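Local atomic coordinates of pre-crRNA processing endonuclease (Streptococcus mutans, PDB entry 4R0J), a protein that probably cleaves CRISPR precursor transcripts as a Cas5-family RNA endonuclease, supplying CRISPR RNA for defence against foreign genetic elements. Residues R9-R14 / V101-I106. Sequence-based numbering, arbitrary orientation. Where two conformers were deposited one is given.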
ATOM      1  N   ARG A   9      11.799 -11.462  -5.410  1.00 36.08           N
ATOM      2  CA  ARG A   9      10.606 -12.236  -5.707  0.67 39.17           C
ATOM      3  C   ARG A   9       9.362 -11.430  -5.324  1.00 37.86           C
ATOM      4  O   ARG A   9       9.419 -10.450  -4.587  1.00 35.77           O
ATOM      5  CB  ARG A   9      10.624 -13.587  -4.987  0.67 40.59           C
ATOM      6  CG  ARG A   9      10.379 -13.514  -3.489  0.67 39.88           C
ATOM      7  CD  ARG A   9      10.247 -14.908  -2.905  0.67 44.57           C
ATOM      8  NE  ARG A   9       9.946 -14.909  -1.474  0.67 48.57           N
ATOM      9  CZ  ARG A   9       8.721 -14.828  -0.956  0.67 48.55           C
ATOM     10  NH1 ARG A   9       7.656 -14.716  -1.746  0.67 44.31           N
ATOM     11  NH2 ARG A   9       8.562 -14.855   0.360  0.67 47.36           N
ATOM     12  N   ASN A  10       8.221 -11.806  -5.904  1.00 33.18           N
ATOM     13  CA  ASN A  10       6.990 -11.160  -5.489  1.00 32.70           C
ATOM     14  C   ASN A  10       6.687 -11.658  -4.084  1.00 29.77           C
ATOM     15  O   ASN A  10       6.851 -12.851  -3.792  1.00 39.64           O
ATOM     16  CB  ASN A  10       5.832 -11.524  -6.423  1.00 36.70           C
ATOM     17  CG  ASN A  10       5.851 -10.731  -7.713  1.00 42.68           C
ATOM     18  OD1 ASN A  10       6.078  -9.519  -7.708  1.00 37.24           O
ATOM     19  ND2 ASN A  10       5.604 -11.411  -8.830  1.00 46.99           N
ATOM     20  N   PHE A  11       6.257 -10.749  -3.222  1.00 32.03           N
ATOM     21  CA  PHE A  11       5.806 -11.096  -1.890  1.00 29.99           C
ATOM     22  C   PHE A  11       4.326 -10.815  -1.801  1.00 29.72           C
ATOM     23  O   PHE A  11       3.813  -9.918  -2.478  1.00 32.89           O
ATOM     24  CB  PHE A  11       6.527 -10.250  -0.844  1.00 30.72           C
ATOM     25  CG  PHE A  11       7.978 -10.589  -0.699  1.00 32.29           C
ATOM     26  CD1 PHE A  11       8.375 -11.664   0.076  1.00 33.43           C
ATOM     27  CD2 PHE A  11       8.948  -9.836  -1.341  1.00 36.90           C
ATOM     28  CE1 PHE A  11       9.725 -11.982   0.215  1.00 38.11           C
ATOM     29  CE2 PHE A  11      10.296 -10.144  -1.202  1.00 35.66           C
ATOM     30  CZ  PHE A  11      10.683 -11.224  -0.429  1.00 39.44           C
ATOM     31  N   TYR A  12       3.649 -11.566  -0.942  1.00 30.10           N
ATOM     32  CA  TYR A  12       2.217 -11.387  -0.751  1.00 32.66           C
ATOM     33  C   TYR A  12       1.875 -11.284   0.725  1.00 27.80           C
ATOM     34  O   TYR A  12       2.237 -12.156   1.520  1.00 35.22           O
ATOM     35  CB  TYR A  12       1.449 -12.547  -1.387  1.00 30.33           C
ATOM     36  CG  TYR A  12       1.804 -12.783  -2.840  1.00 35.73           C
ATOM     37  CD1 TYR A  12       2.887 -13.575  -3.185  1.00 32.85           C
ATOM     38  CD2 TYR A  12       1.062 -12.204  -3.864  1.00 38.77           C
ATOM     39  CE1 TYR A  12       3.224 -13.791  -4.504  1.00 39.99           C
ATOM     40  CE2 TYR A  12       1.393 -12.419  -5.196  1.00 38.18           C
ATOM     41  CZ  TYR A  12       2.478 -13.207  -5.504  1.00 37.78           C
ATOM     42  OH  TYR A  12       2.835 -13.431  -6.807  1.00 44.00           O
ATOM     43  N   ALA A  13       1.143 -10.235   1.071  1.00 26.50           N
ATOM     44  CA  ALA A  13       0.747  -9.981   2.447  1.00 30.23           C
ATOM     45  C   ALA A  13      -0.749  -9.755   2.538  1.00 33.82           C
ATOM     46  O   ALA A  13      -1.349  -9.124   1.667  1.00 33.62           O
ATOM     47  CB  ALA A  13       1.481  -8.773   2.990  1.00 27.83           C
ATOM     48  N   ARG A  14      -1.343 -10.280   3.599  1.00 26.77           N
ATOM     49  CA  ARG A  14      -2.727  -9.967   3.931  1.00 25.90           C
ATOM     50  C   ARG A  14      -2.757  -8.975   5.101  1.00 29.98           C
ATOM     51  O   ARG A  14      -2.111  -9.189   6.127  1.00 27.78           O
ATOM     52  CB  ARG A  14      -3.501 -11.243   4.258  1.00 26.83           C
ATOM     53  CG  ARG A  14      -4.895 -10.982   4.788  1.00 26.52           C
ATOM     54  CD  ARG A  14      -5.693 -12.257   4.912  1.00 30.73           C
ATOM     55  NE  ARG A  14      -4.980 -13.272   5.670  1.00 38.64           N
ATOM     56  CZ  ARG A  14      -5.180 -14.580   5.533  1.00 50.23           C
ATOM     57  NH1 ARG A  14      -6.076 -15.030   4.658  1.00 51.81           N
ATOM     58  NH2 ARG A  14      -4.483 -15.440   6.266  1.00 48.70           N
ATOM     59  N   VAL A 101      -1.932  -7.691  -0.644  1.00 24.31           N
ATOM     60  CA  VAL A 101      -0.983  -6.820  -1.325  1.00 21.58           C
ATOM     61  C   VAL A 101       0.113  -7.624  -2.006  1.00 26.32           C
ATOM     62  O   VAL A 101       0.679  -8.545  -1.418  1.00 33.33           O
ATOM     63  CB  VAL A 101      -0.341  -5.814  -0.361  1.00 27.12           C
ATOM     64  CG1 VAL A 101       0.586  -4.896  -1.133  1.00 28.58           C
ATOM     65  CG2 VAL A 101      -1.428  -4.993   0.328  1.00 26.71           C
ATOM     66  N   LYS A 102       0.381  -7.283  -3.260  1.00 24.22           N
ATOM     67  CA  LYS A 102       1.476  -7.887  -4.013  1.00 22.74           C
ATOM     68  C   LYS A 102       2.558  -6.831  -4.206  1.00 28.64           C
ATOM     69  O   LYS A 102       2.288  -5.719  -4.680  1.00 25.36           O
ATOM     70  CB  LYS A 102       0.966  -8.390  -5.362  1.00 26.77           C
ATOM     71  CG  LYS A 102       2.037  -8.938  -6.289  1.00 25.98           C
ATOM     72  CD  LYS A 102       1.443  -9.380  -7.633  1.00 32.47           C
ATOM     73  CE  LYS A 102       2.537  -9.777  -8.614  1.00 41.70           C
ATOM     74  NZ  LYS A 102       1.969 -10.142  -9.955  1.00 43.21           N
ATOM     75  N   PHE A 103       3.783  -7.171  -3.824  1.00 26.51           N
ATOM     76  CA  PHE A 103       4.862  -6.201  -3.874  1.00 26.17           C
ATOM     77  C   PHE A 103       6.202  -6.900  -4.028  1.00 28.63           C
ATOM     78  O   PHE A 103       6.312  -8.122  -3.885  1.00 26.95           O
ATOM     79  CB  PHE A 103       4.859  -5.298  -2.627  1.00 25.43           C
ATOM     80  CG  PHE A 103       5.221  -6.009  -1.355  1.00 28.49           C
ATOM     81  CD1 PHE A 103       4.284  -6.769  -0.672  1.00 28.44           C
ATOM     82  CD2 PHE A 103       6.510  -5.911  -0.840  1.00 26.41           C
ATOM     83  CE1 PHE A 103       4.627  -7.421   0.508  1.00 28.73           C
ATOM     84  CE2 PHE A 103       6.856  -6.563   0.337  1.00 28.40           C
ATOM     85  CZ  PHE A 103       5.914  -7.311   1.011  1.00 29.17           C
ATOM     86  N   HIS A 104       7.221  -6.110  -4.328  1.00 27.30           N
ATOM     87  CA  HIS A 104       8.572  -6.627  -4.444  1.00 24.51           C
ATOM     88  C   HIS A 104       9.474  -5.479  -4.069  1.00 24.85           C
ATOM     89  O   HIS A 104       8.997  -4.369  -3.846  1.00 26.81           O
ATOM     90  CB  HIS A 104       8.864  -7.086  -5.875  1.00 27.08           C
ATOM     91  CG  HIS A 104       8.820  -5.983  -6.893  1.00 32.35           C
ATOM     92  ND1 HIS A 104       7.669  -5.639  -7.574  1.00 31.32           N
ATOM     93  CD2 HIS A 104       9.793  -5.161  -7.357  1.00 30.76           C
ATOM     94  CE1 HIS A 104       7.935  -4.646  -8.408  1.00 32.68           C
ATOM     95  NE2 HIS A 104       9.217  -4.340  -8.298  1.00 31.98           N
ATOM     96  N   PHE A 105      10.774  -5.742  -3.982  1.00 26.81           N
ATOM     97  CA  PHE A 105      11.709  -4.640  -3.797  1.00 25.24           C
ATOM     98  C   PHE A 105      12.804  -4.633  -4.855  1.00 23.97           C
ATOM     99  O   PHE A 105      13.061  -5.643  -5.520  1.00 29.13           O
ATOM    100  CB  PHE A 105      12.284  -4.559  -2.367  1.00 26.64           C
ATOM    101  CG  PHE A 105      13.076  -5.766  -1.924  1.00 27.32           C
ATOM    102  CD1 PHE A 105      14.429  -5.901  -2.247  1.00 28.83           C
ATOM    103  CD2 PHE A 105      12.495  -6.729  -1.110  1.00 27.24           C
ATOM    104  CE1 PHE A 105      15.170  -6.999  -1.807  1.00 29.23           C
ATOM    105  CE2 PHE A 105      13.225  -7.819  -0.660  1.00 29.55           C
ATOM    106  CZ  PHE A 105      14.572  -7.954  -1.004  1.00 30.48           C
ATOM    107  N   ILE A 106      13.391  -3.454  -5.035  1.00 29.02           N
ATOM    108  CA  ILE A 106      14.483  -3.248  -5.964  1.00 30.44           C
ATOM    109  C   ILE A 106      15.534  -2.456  -5.191  1.00 25.80           C
ATOM    110  O   ILE A 106      15.234  -1.901  -4.136  1.00 27.20           O
ATOM    111  CB  ILE A 106      14.028  -2.421  -7.179  1.00 29.99           C
ATOM    112  CG1 ILE A 106      13.511  -1.054  -6.728  1.00 34.21           C
ATOM    113  CG2 ILE A 106      12.928  -3.175  -7.982  1.00 29.48           C
ATOM    114  CD1 ILE A 106      13.212  -0.098  -7.882  1.00 36.74           C
TER
HETATM  115  O   HOH W   1       5.189  -6.968  -7.095  1.00 32.63           O
HETATM  116  O   HOH W   2       1.140 -12.947  -8.866  1.00 45.55           O
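F11 lays its CB over one face of the F103 ring, 3.8 Å from the ring centroid, a CH-pi contact. The methyl of A13 meets the edge of the same ring, at CE1. The F11 and F103 rings are nearly parallel, at 28°, but slid apart, so they barely overlap. CG of F103 sits between its own backbone N and carbonyl carbon (chi1 68°), which sets the ring beneath F11 CB. One face of the F11 ring is covered off-centre by CG of R9, while F103 O and H104 CA lie at its edge. CE2 of F11 also touches CE2 of F105, 3.8 Å away, the two side chains crossing at a slant.

Y12 and K102 occupy the other side of the sheet and run side by side in the same direction. The extended lysine chain passes the Y12 ring, with CG 3.7 Å from Y12 CE2. A water joins the two tips: it lies in the plane of the Y12 ring, bonds to OH and accepts from K102 NZ. The amide of N10 crosses K102 at CE. A second water donates to N10 OD1 and meets H104 ND1 at the ring edge; R7 also bonds to N10 OD1.

Four backbone hydrogen bonds join the strands. F11 N to F103 O is short (2.7 Å) and nearly straight (175°), and F103 N returns to F11 O. A13 and V101 repeat the reciprocal pair. Y12 and K102 form the non-hydrogen-bonded pair between them.

The F11, A13, V101 and F103 face is buried, packing against helices 41-51 and 120-132. This is antiparallel pairing of neighbouring strands 11-17 and 97-107 inside the large sheet of a Cas5-family, RAMP-type fold.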